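Local structure of C2 domain protein (Scophthalmus maximus, 3W56) at residues Glu80-Arg85 against Arg104-Gly109; His111-Tyr116 against Tyr125-Ser130. The protein binds calcium through a C2 domain and may contribute to wide pore channel activity. All blocks are in the same frame, centred on the assembly; numbering follows the deposited sequence.

Interaction 1 (Glu80-Arg85 against Arg104-Gly109)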
ATOM      1  N   GLU A  80      -5.606  10.305  14.123  1.00 17.70           N
ATOM      2  CA  GLU A  80      -5.486   9.027  14.776  1.00 27.74           C
ATOM      3  C   GLU A  80      -6.799   8.269  14.647  1.00 26.21           C
ATOM      4  O   GLU A  80      -7.895   8.864  14.761  1.00 23.02           O
ATOM      5  CB  GLU A  80      -5.114   9.235  16.225  1.00 30.51           C
ATOM      6  CG  GLU A  80      -4.796   7.932  16.943  1.00 32.96           C
ATOM      7  CD  GLU A  80      -3.891   8.144  18.139  1.00 51.95           C
ATOM      8  OE1 GLU A  80      -4.073   9.191  18.816  1.00 51.42           O
ATOM      9  OE2 GLU A  80      -3.002   7.274  18.382  1.00 36.49           O
ATOM     10  N   ASN A  81      -6.668   6.968  14.389  1.00 19.82           N
ATOM     11  CA  ASN A  81      -7.742   6.015  14.147  1.00 20.12           C
ATOM     12  C   ASN A  81      -8.394   6.058  12.812  1.00 26.14           C
ATOM     13  O   ASN A  81      -9.341   5.325  12.552  1.00 24.55           O
ATOM     14  CB  ASN A  81      -8.700   5.947  15.339  1.00 21.57           C
ATOM     15  CG  ASN A  81      -7.980   5.464  16.578  1.00 29.51           C
ATOM     16  OD1 ASN A  81      -7.201   4.518  16.495  1.00 32.26           O
ATOM     17  ND2 ASN A  81      -8.164   6.143  17.698  1.00 39.40           N
ATOM     18  N   ASP A  82      -7.866   6.902  11.928  1.00 17.47           N
ATOM     19  CA  ASP A  82      -8.309   6.822  10.582  1.00 13.84           C
ATOM     20  C   ASP A  82      -7.880   5.431  10.097  1.00 12.11           C
ATOM     21  O   ASP A  82      -6.866   4.843  10.576  1.00 17.77           O
ATOM     22  CB  ASP A  82      -7.559   7.816   9.727  1.00 15.22           C
ATOM     23  CG  ASP A  82      -8.087   9.257   9.845  1.00 21.61           C
ATOM     24  OD1 ASP A  82      -9.229   9.482  10.342  1.00 23.62           O
ATOM     25  OD2 ASP A  82      -7.362  10.166   9.359  1.00 26.66           O
ATOM     26  N   ILE A  83      -8.592   4.959   9.095  1.00 14.53           N
ATOM     27  CA  ILE A  83      -8.330   3.652   8.547  1.00 18.06           C
ATOM     28  C   ILE A  83      -7.470   3.841   7.315  1.00 15.46           C
ATOM     29  O   ILE A  83      -7.929   4.365   6.287  1.00 20.17           O
ATOM     30  CB  ILE A  83      -9.603   2.898   8.190  1.00 20.49           C
ATOM     31  CG1 ILE A  83     -10.404   2.662   9.479  1.00 23.96           C
ATOM     32  CG2 ILE A  83      -9.235   1.558   7.559  1.00 22.72           C
ATOM     33  CD1 ILE A  83      -9.553   2.103  10.587  1.00 19.90           C
ATOM     34  N   LEU A  84      -6.215   3.402   7.454  1.00 13.57           N
ATOM     35  CA  LEU A  84      -5.253   3.274   6.344  1.00 17.75           C
ATOM     36  C   LEU A  84      -5.629   1.992   5.616  1.00 16.24           C
ATOM     37  O   LEU A  84      -5.684   0.920   6.203  1.00 19.81           O
ATOM     38  CB  LEU A  84      -3.761   3.256   6.846  1.00 10.92           C
ATOM     39  CG  LEU A  84      -2.720   2.850   5.789  1.00 13.79           C
ATOM     40  CD1 LEU A  84      -2.505   3.976   4.762  1.00 18.87           C
ATOM     41  CD2 LEU A  84      -1.382   2.497   6.464  1.00 13.60           C
ATOM     42  N   ARG A  85      -5.981   2.112   4.349  1.00 13.88           N
ATOM     43  CA  ARG A  85      -6.290   0.972   3.520  1.00 17.12           C
ATOM     44  C   ARG A  85      -5.343   0.897   2.293  1.00 19.57           C
ATOM     45  O   ARG A  85      -5.144   1.875   1.498  1.00 16.79           O
ATOM     46  CB  ARG A  85      -7.787   1.079   3.084  1.00 17.43           C
ATOM     47  CG  ARG A  85      -8.171   0.129   2.015  1.00 18.70           C
ATOM     48  CD  ARG A  85      -9.529   0.531   1.452  1.00 27.94           C
ATOM     49  NE  ARG A  85      -9.993  -0.384   0.415  1.00 25.74           N
ATOM     50  CZ  ARG A  85     -10.749  -1.456   0.653  1.00 32.21           C
ATOM     51  NH1 ARG A  85     -11.116  -1.744   1.901  1.00 30.00           N
ATOM     52  NH2 ARG A  85     -11.159  -2.239  -0.356  1.00 32.42           N
ATOM     53  N   ARG A 104      -6.025  -0.894   8.511  1.00 19.59           N
ATOM     54  CA  ARG A 104      -5.381  -0.695   9.792  1.00 24.56           C
ATOM     55  C   ARG A 104      -5.725   0.682  10.370  1.00 23.85           C
ATOM     56  O   ARG A 104      -5.646   1.673   9.664  1.00 19.66           O
ATOM     57  CB  ARG A 104      -3.884  -0.780   9.569  1.00 24.27           C
ATOM     58  CG  ARG A 104      -3.086  -0.350  10.712  1.00 24.72           C
ATOM     59  CD  ARG A 104      -1.681  -0.713  10.458  1.00 23.05           C
ATOM     60  NE  ARG A 104      -1.475  -2.122  10.146  1.00 21.72           N
ATOM     61  CZ  ARG A 104      -1.608  -3.125  11.033  1.00 29.84           C
ATOM     62  NH1 ARG A 104      -1.955  -2.870  12.296  1.00 25.91           N
ATOM     63  NH2 ARG A 104      -1.376  -4.393  10.663  1.00 22.53           N
ATOM     64  N   GLN A 105      -6.040   0.744  11.656  1.00 23.93           N
ATOM     65  CA  GLN A 105      -6.231   2.049  12.278  1.00 27.71           C
ATOM     66  C   GLN A 105      -4.870   2.645  12.565  1.00 23.63           C
ATOM     67  O   GLN A 105      -4.013   2.005  13.174  1.00 22.84           O
ATOM     68  CB  GLN A 105      -7.025   1.931  13.564  1.00 29.16           C
ATOM     69  CG  GLN A 105      -8.524   2.251  13.421  1.00 31.60           C
ATOM     70  CD  GLN A 105      -9.316   1.902  14.678  1.00 34.71           C
ATOM     71  OE1 GLN A 105      -8.839   1.138  15.557  1.00 43.80           O
ATOM     72  NE2 GLN A 105     -10.516   2.462  14.790  1.00 33.30           N
ATOM     73  N   ILE A 106      -4.652   3.887  12.123  1.00 16.48           N
ATOM     74  CA  ILE A 106      -3.345   4.480  12.322  1.00 16.57           C
ATOM     75  C   ILE A 106      -3.189   5.128  13.705  1.00 18.75           C
ATOM     76  O   ILE A 106      -4.133   5.703  14.259  1.00 20.54           O
ATOM     77  CB  ILE A 106      -3.040   5.482  11.224  1.00 12.50           C
ATOM     78  CG1 ILE A 106      -4.133   6.565  11.258  1.00 18.48           C
ATOM     79  CG2 ILE A 106      -3.092   4.783   9.893  1.00 16.96           C
ATOM     80  CD1 ILE A 106      -3.815   7.795  10.381  1.00 16.52           C
ATOM     81  N   LYS A 107      -1.996   4.977  14.246  1.00 16.96           N
ATOM     82  CA  LYS A 107      -1.632   5.365  15.596  1.00 17.44           C
ATOM     83  C   LYS A 107      -0.443   6.294  15.515  1.00 23.25           C
ATOM     84  O   LYS A 107       0.422   6.142  14.632  1.00 20.42           O
ATOM     85  CB  LYS A 107      -1.278   4.143  16.419  1.00 25.11           C
ATOM     86  CG  LYS A 107      -2.351   3.114  16.352  1.00 22.83           C
ATOM     87  CD  LYS A 107      -3.587   3.521  17.121  1.00 23.39           C
ATOM     88  CE  LYS A 107      -4.726   2.608  16.650  1.00 31.76           C
ATOM     89  NZ  LYS A 107      -5.686   2.238  17.738  1.00 30.03           N
ATOM     90  N   VAL A 108      -0.393   7.270  16.410  1.00 21.36           N
ATOM     91  CA  VAL A 108       0.748   8.196  16.399  1.00 22.42           C
ATOM     92  C   VAL A 108       2.060   7.390  16.461  1.00 19.63           C
ATOM     93  O   VAL A 108       2.119   6.316  17.058  1.00 23.15           O
ATOM     94  CB  VAL A 108       0.701   9.191  17.587  1.00 30.47           C
ATOM     95  CG1 VAL A 108       1.820  10.219  17.480  1.00 34.69           C
ATOM     96  CG2 VAL A 108      -0.647   9.890  17.616  1.00 28.73           C
ATOM     97  N   GLY A 109       3.099   7.932  15.845  1.00 20.15           N
ATOM     98  CA  GLY A 109       4.399   7.288  15.841  1.00 20.62           C
ATOM     99  C   GLY A 109       4.782   6.627  14.531  1.00 22.79           C
ATOM    100  O   GLY A 109       4.130   6.798  13.505  1.00 15.18           O
TER
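Leu-84 and Arg-104 form an antiparallel hydrogen-bonded pair in the beta hairpin 83-90/97-105 of the C2 beta sandwich. The contact lies where this hairpin opens, far from the calcium sites. Leu-84 N donates to Arg-104 O at 2.9 Å, and Arg-104 N returns a bond to Leu-84 O at 3.0 Å. Ile-83 and Gln-105 make the next, non-hydrogen-bonded pair. Backbone pairing continues past the regular strands. Ile-106 N donates to Asp-82 O at 2.9 Å, and Asn-81 N reaches Ile-106 O at 2.8 Å. Ile-106 is buried and makes the apolar part of the contact. Its CG1 lies between its own backbone N and carbonyl carbon (chi1 59°) and packs against Asp-82 O. Its CG2 presses on Leu-84 CB at 3.5 Å, a tight carbon contact, and its CD1 meets Asp-82 CB. Ile-106 also touches Tyr-127 and Leu-129 of strand 122-130, so its side chain packs into the interior between the two sheets. Polar side chains tie the more exposed end. Lys-107 NZ makes a weak hydrogen bond to Asn-81 OD1. Glu-80 extends its chain, with CG anti to the backbone N (chi1 -173°), and crosses Val-108 at about a right angle. Its OE2 accepts a hydrogen bond from Val-108 N at 3.3 Å, with the donor 60° out of the carboxylate plane, while Val-108 CG2 lies 3.6 Å from the same OE2.

Interaction 2 (His111-Tyr116 against Tyr125-Ser130)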
ATOM      1  N   HIS A 111       5.638   3.051  12.497  1.00 15.05           N
ATOM      2  CA  HIS A 111       5.208   1.620  12.617  1.00 13.44           C
ATOM      3  C   HIS A 111       5.630   0.855  11.377  1.00 14.85           C
ATOM      4  O   HIS A 111       5.538   1.380  10.264  1.00 15.48           O
ATOM      5  CB  HIS A 111       3.675   1.552  12.767  1.00 18.30           C
ATOM      6  CG  HIS A 111       3.192   2.362  13.919  1.00 22.21           C
ATOM      7  ND1 HIS A 111       3.254   1.902  15.224  1.00 22.69           N
ATOM      8  CD2 HIS A 111       2.768   3.646  13.986  1.00 18.28           C
ATOM      9  CE1 HIS A 111       2.841   2.859  16.038  1.00 26.86           C
ATOM     10  NE2 HIS A 111       2.541   3.924  15.311  1.00 25.45           N
ATOM     11  N   GLU A 112       6.124  -0.370  11.559  1.00 15.14           N
ATOM     12  CA  GLU A 112       6.375  -1.269  10.450  1.00 15.87           C
ATOM     13  C   GLU A 112       5.315  -2.336  10.484  1.00 11.22           C
ATOM     14  O   GLU A 112       4.997  -2.932  11.557  1.00 15.65           O
ATOM     15  CB  GLU A 112       7.748  -1.923  10.548  1.00 14.27           C
ATOM     16  CG  GLU A 112       8.893  -0.951  10.663  1.00 16.92           C
ATOM     17  CD  GLU A 112      10.173  -1.660  11.097  1.00 21.49           C
ATOM     18  OE1 GLU A 112      10.505  -2.690  10.453  1.00 23.84           O
ATOM     19  OE2 GLU A 112      10.807  -1.221  12.082  1.00 22.75           O
ATOM     20  N   HIS A 113       4.763  -2.623   9.320  1.00  9.19           N
ATOM     21  CA  HIS A 113       3.695  -3.610   9.209  1.00 12.78           C
ATOM     22  C   HIS A 113       3.783  -4.539   8.027  1.00 13.45           C
ATOM     23  O   HIS A 113       4.474  -4.288   7.040  1.00 11.13           O
ATOM     24  CB  HIS A 113       2.299  -2.916   9.176  1.00 11.56           C
ATOM     25  CG  HIS A 113       1.912  -2.272  10.476  1.00 11.01           C
ATOM     26  ND1 HIS A 113       1.631  -3.026  11.607  1.00 16.69           N
ATOM     27  CD2 HIS A 113       1.758  -0.972  10.840  1.00 12.99           C
ATOM     28  CE1 HIS A 113       1.346  -2.207  12.607  1.00 21.33           C
ATOM     29  NE2 HIS A 113       1.413  -0.955  12.165  1.00 16.93           N
ATOM     30  N   ASP A 114       3.094  -5.679   8.159  1.00 11.40           N
ATOM     31  CA  ASP A 114       2.938  -6.633   7.084  1.00 11.67           C
ATOM     32  C   ASP A 114       1.490  -6.745   6.690  1.00 17.09           C
ATOM     33  O   ASP A 114       0.564  -6.730   7.554  1.00 19.53           O
ATOM     34  CB  ASP A 114       3.374  -8.037   7.547  1.00 12.75           C
ATOM     35  CG  ASP A 114       4.776  -8.034   8.129  1.00 19.83           C
ATOM     36  OD1 ASP A 114       4.991  -8.726   9.133  1.00 29.63           O
ATOM     37  OD2 ASP A 114       5.689  -7.355   7.602  1.00 19.52           O
ATOM     38  N   CYS A 115       1.274  -6.878   5.391  1.00 12.11           N
ATOM     39  CA  CYS A 115      -0.060  -7.088   4.873  1.00 17.23           C
ATOM     40  C   CYS A 115      -0.106  -8.375   4.005  1.00 14.56           C
ATOM     41  O   CYS A 115       0.549  -8.499   2.950  1.00 15.02           O
ATOM     42  CB  CYS A 115      -0.468  -5.832   4.111  1.00 16.35           C
ATOM     43  SG  CYS A 115      -1.874  -6.165   3.157  1.00 21.33           S
ATOM     44  N   TYR A 116      -0.868  -9.398   4.427  1.00 10.52           N
ATOM     45  CA  TYR A 116      -0.851 -10.604   3.664  1.00  9.63           C
ATOM     46  C   TYR A 116      -1.843 -10.578   2.524  1.00  9.35           C
ATOM     47  O   TYR A 116      -3.019 -10.207   2.695  1.00 19.23           O
ATOM     48  CB  TYR A 116      -1.160 -11.783   4.642  1.00  9.06           C
ATOM     49  CG  TYR A 116      -0.248 -11.718   5.856  1.00 10.08           C
ATOM     50  CD1 TYR A 116       1.077 -12.171   5.774  1.00  9.53           C
ATOM     51  CD2 TYR A 116      -0.660 -11.129   7.076  1.00 12.17           C
ATOM     52  CE1 TYR A 116       1.966 -12.030   6.837  1.00 12.15           C
ATOM     53  CE2 TYR A 116       0.248 -10.984   8.177  1.00  8.55           C
ATOM     54  CZ  TYR A 116       1.542 -11.460   8.023  1.00  7.66           C
ATOM     55  OH  TYR A 116       2.489 -11.407   8.984  1.00 15.93           O
ATOM     56  N   TYR A 125       5.270  -2.456   4.732  1.00 12.44           N
ATOM     57  CA  TYR A 125       5.187  -0.989   4.605  1.00  7.60           C
ATOM     58  C   TYR A 125       5.452  -0.378   5.948  1.00 10.05           C
ATOM     59  O   TYR A 125       5.432  -1.027   7.015  1.00 11.58           O
ATOM     60  CB  TYR A 125       3.810  -0.594   4.080  1.00  7.40           C
ATOM     61  CG  TYR A 125       2.657  -0.954   5.005  1.00  9.96           C
ATOM     62  CD1 TYR A 125       2.120   0.034   5.881  1.00 14.33           C
ATOM     63  CD2 TYR A 125       2.085  -2.229   5.005  1.00 15.85           C
ATOM     64  CE1 TYR A 125       1.042  -0.233   6.686  1.00 13.99           C
ATOM     65  CE2 TYR A 125       0.971  -2.526   5.850  1.00 13.12           C
ATOM     66  CZ  TYR A 125       0.465  -1.505   6.695  1.00 14.22           C
ATOM     67  OH  TYR A 125      -0.635  -1.724   7.527  1.00 18.46           O
ATOM     68  N   MET A 126       5.694   0.921   5.929  1.00  6.73           N
ATOM     69  CA  MET A 126       5.927   1.660   7.127  1.00  7.82           C
ATOM     70  C   MET A 126       4.989   2.844   7.047  1.00  9.45           C
ATOM     71  O   MET A 126       4.628   3.309   5.958  1.00 11.40           O
ATOM     72  CB  MET A 126       7.368   2.165   7.245  1.00 16.34           C
ATOM     73  CG  MET A 126       8.261   1.025   7.579  1.00 18.27           C
ATOM     74  SD  MET A 126       9.906   1.635   7.914  1.00 15.91           S
ATOM     75  CE  MET A 126       9.634   2.678   9.361  1.00 18.06           C
ATOM     76  N   TYR A 127       4.608   3.311   8.215  1.00 10.35           N
ATOM     77  CA  TYR A 127       4.001   4.661   8.212  1.00 12.26           C
ATOM     78  C   TYR A 127       4.388   5.407   9.426  1.00  9.90           C
ATOM     79  O   TYR A 127       4.716   4.848  10.471  1.00 11.99           O
ATOM     80  CB  TYR A 127       2.461   4.591   8.044  1.00 12.52           C
ATOM     81  CG  TYR A 127       1.745   4.228   9.315  1.00  8.67           C
ATOM     82  CD1 TYR A 127       1.363   5.215  10.239  1.00 10.19           C
ATOM     83  CD2 TYR A 127       1.454   2.897   9.611  1.00 10.78           C
ATOM     84  CE1 TYR A 127       0.686   4.844  11.435  1.00 13.40           C
ATOM     85  CE2 TYR A 127       0.793   2.531  10.761  1.00 15.59           C
ATOM     86  CZ  TYR A 127       0.418   3.515  11.670  1.00 14.98           C
ATOM     87  OH  TYR A 127      -0.227   3.080  12.820  1.00 17.06           O
ATOM     88  N   THR A 128       4.383   6.729   9.291  1.00 14.57           N
ATOM     89  CA  THR A 128       4.599   7.650  10.400  1.00 13.11           C
ATOM     90  C   THR A 128       3.386   8.592  10.525  1.00 14.24           C
ATOM     91  O   THR A 128       3.011   9.236   9.539  1.00 15.88           O
ATOM     92  CB  THR A 128       5.894   8.461  10.185  1.00 17.49           C
ATOM     93  OG1 THR A 128       7.028   7.578  10.357  1.00 18.88           O
ATOM     94  CG2 THR A 128       6.012   9.542  11.250  1.00 17.65           C
ATOM     95  N   LEU A 129       2.762   8.627  11.708  1.00 16.49           N
ATOM     96  CA  LEU A 129       1.726   9.613  11.991  1.00 21.63           C
ATOM     97  C   LEU A 129       2.275  10.587  13.033  1.00 14.37           C
ATOM     98  O   LEU A 129       2.647  10.211  14.160  1.00 18.76           O
ATOM     99  CB  LEU A 129       0.452   8.941  12.480  1.00 20.00           C
ATOM    100  CG  LEU A 129      -0.740   9.880  12.762  1.00 15.12           C
ATOM    101  CD1 LEU A 129      -1.297  10.476  11.513  1.00 21.42           C
ATOM    102  CD2 LEU A 129      -1.758   8.971  13.442  1.00 18.05           C
ATOM    103  N   SER A 130       2.328  11.849  12.618  1.00 26.18           N
ATOM    104  CA  SER A 130       3.059  12.843  13.358  1.00 26.13           C
ATOM    105  C   SER A 130       2.249  14.133  13.446  1.00 30.50           C
ATOM    106  O   SER A 130       1.378  14.417  12.598  1.00 29.90           O
ATOM    107  CB  SER A 130       4.370  13.157  12.625  1.00 25.74           C
ATOM    108  OG  SER A 130       4.057  13.642  11.323  1.00 30.08           O
TER
HETATM  109  O   HOH W   1       0.168   0.781  13.845  1.00 15.94           O
HETATM  110  O   HOH W   2      -1.380  -4.484   7.479  1.00 14.72           O
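Tyr-125, His-111 and His-113 carry this contact, together with Tyr-127. They form an aromatic cluster on one face of the antiparallel beta hairpin 109-116/122-130. His-113 and Tyr-125 are a hydrogen-bonded pair, joined by His-113 N to Tyr-125 O at 2.9 Å and by the return bond. With Tyr-125 CG between the backbone N and the carbonyl carbon (chi1 63°), the ring comes toward the partner strand, and His-113 CB lies over one face, 3.8 Å from the ring centroid, in a CH-pi contact. Cys-115 CB comes to the ring edge at CE2. Tyr-125 OH bonds Arg-104 NE of the other sheet and a water held by Asp-114 O. An alanine in place of Tyr-125 would probably leave Arg-104 NE without this partner and open a gap beside His-113 CB. His-111 and Tyr-127 are likewise an antiparallel hydrogen-bonded backbone pair. His-111 CD2 approaches Tyr-127 CZ at 3.3 Å, with the ring planes 33° apart and oblique. His-111 NE2 bonds Val-108 O, and Tyr-127 OH bonds Lys-107 N. The His-113 and Tyr-127 rings meet rim to rim, CD2 to CE2 at 3.6 Å. A second water joins His-113 NE2 to Tyr-127 OH. On the opposite face, Glu-112 CG runs beside Met-126 CG. The cluster's carbon parts thus pack together, while both hydroxyls, His-111 NE2 and His-113 NE2 find partners in two waters, the Arg-104 side chain and the backbone of Lys-107 and Val-108.

The two contacts follow in series along the chain, interaction 1 closing before interaction 2 opens. Their centres are about 9 Å apart, on the same side of the chain's centre. Interaction 1 belongs to the sheet of strands 53-57, 44-50, 83-90 and 97-105. Interaction 2 belongs to the other sheet, 73-78, 22-32, 122-130 and 109-116. Residues 106-108 carry the chain from one sheet to the other. The contacts also touch directly. Gly-109 N and Leu-129 O, 2.9 Å apart, probably form a hydrogen bond, and Arg-104 packs on His-113. The disulfide Cys-102 to Cys-115 links strands 97-105 and 109-116, each outermost in its sheet. Together they join the halves of the sandwich away from the calcium sites.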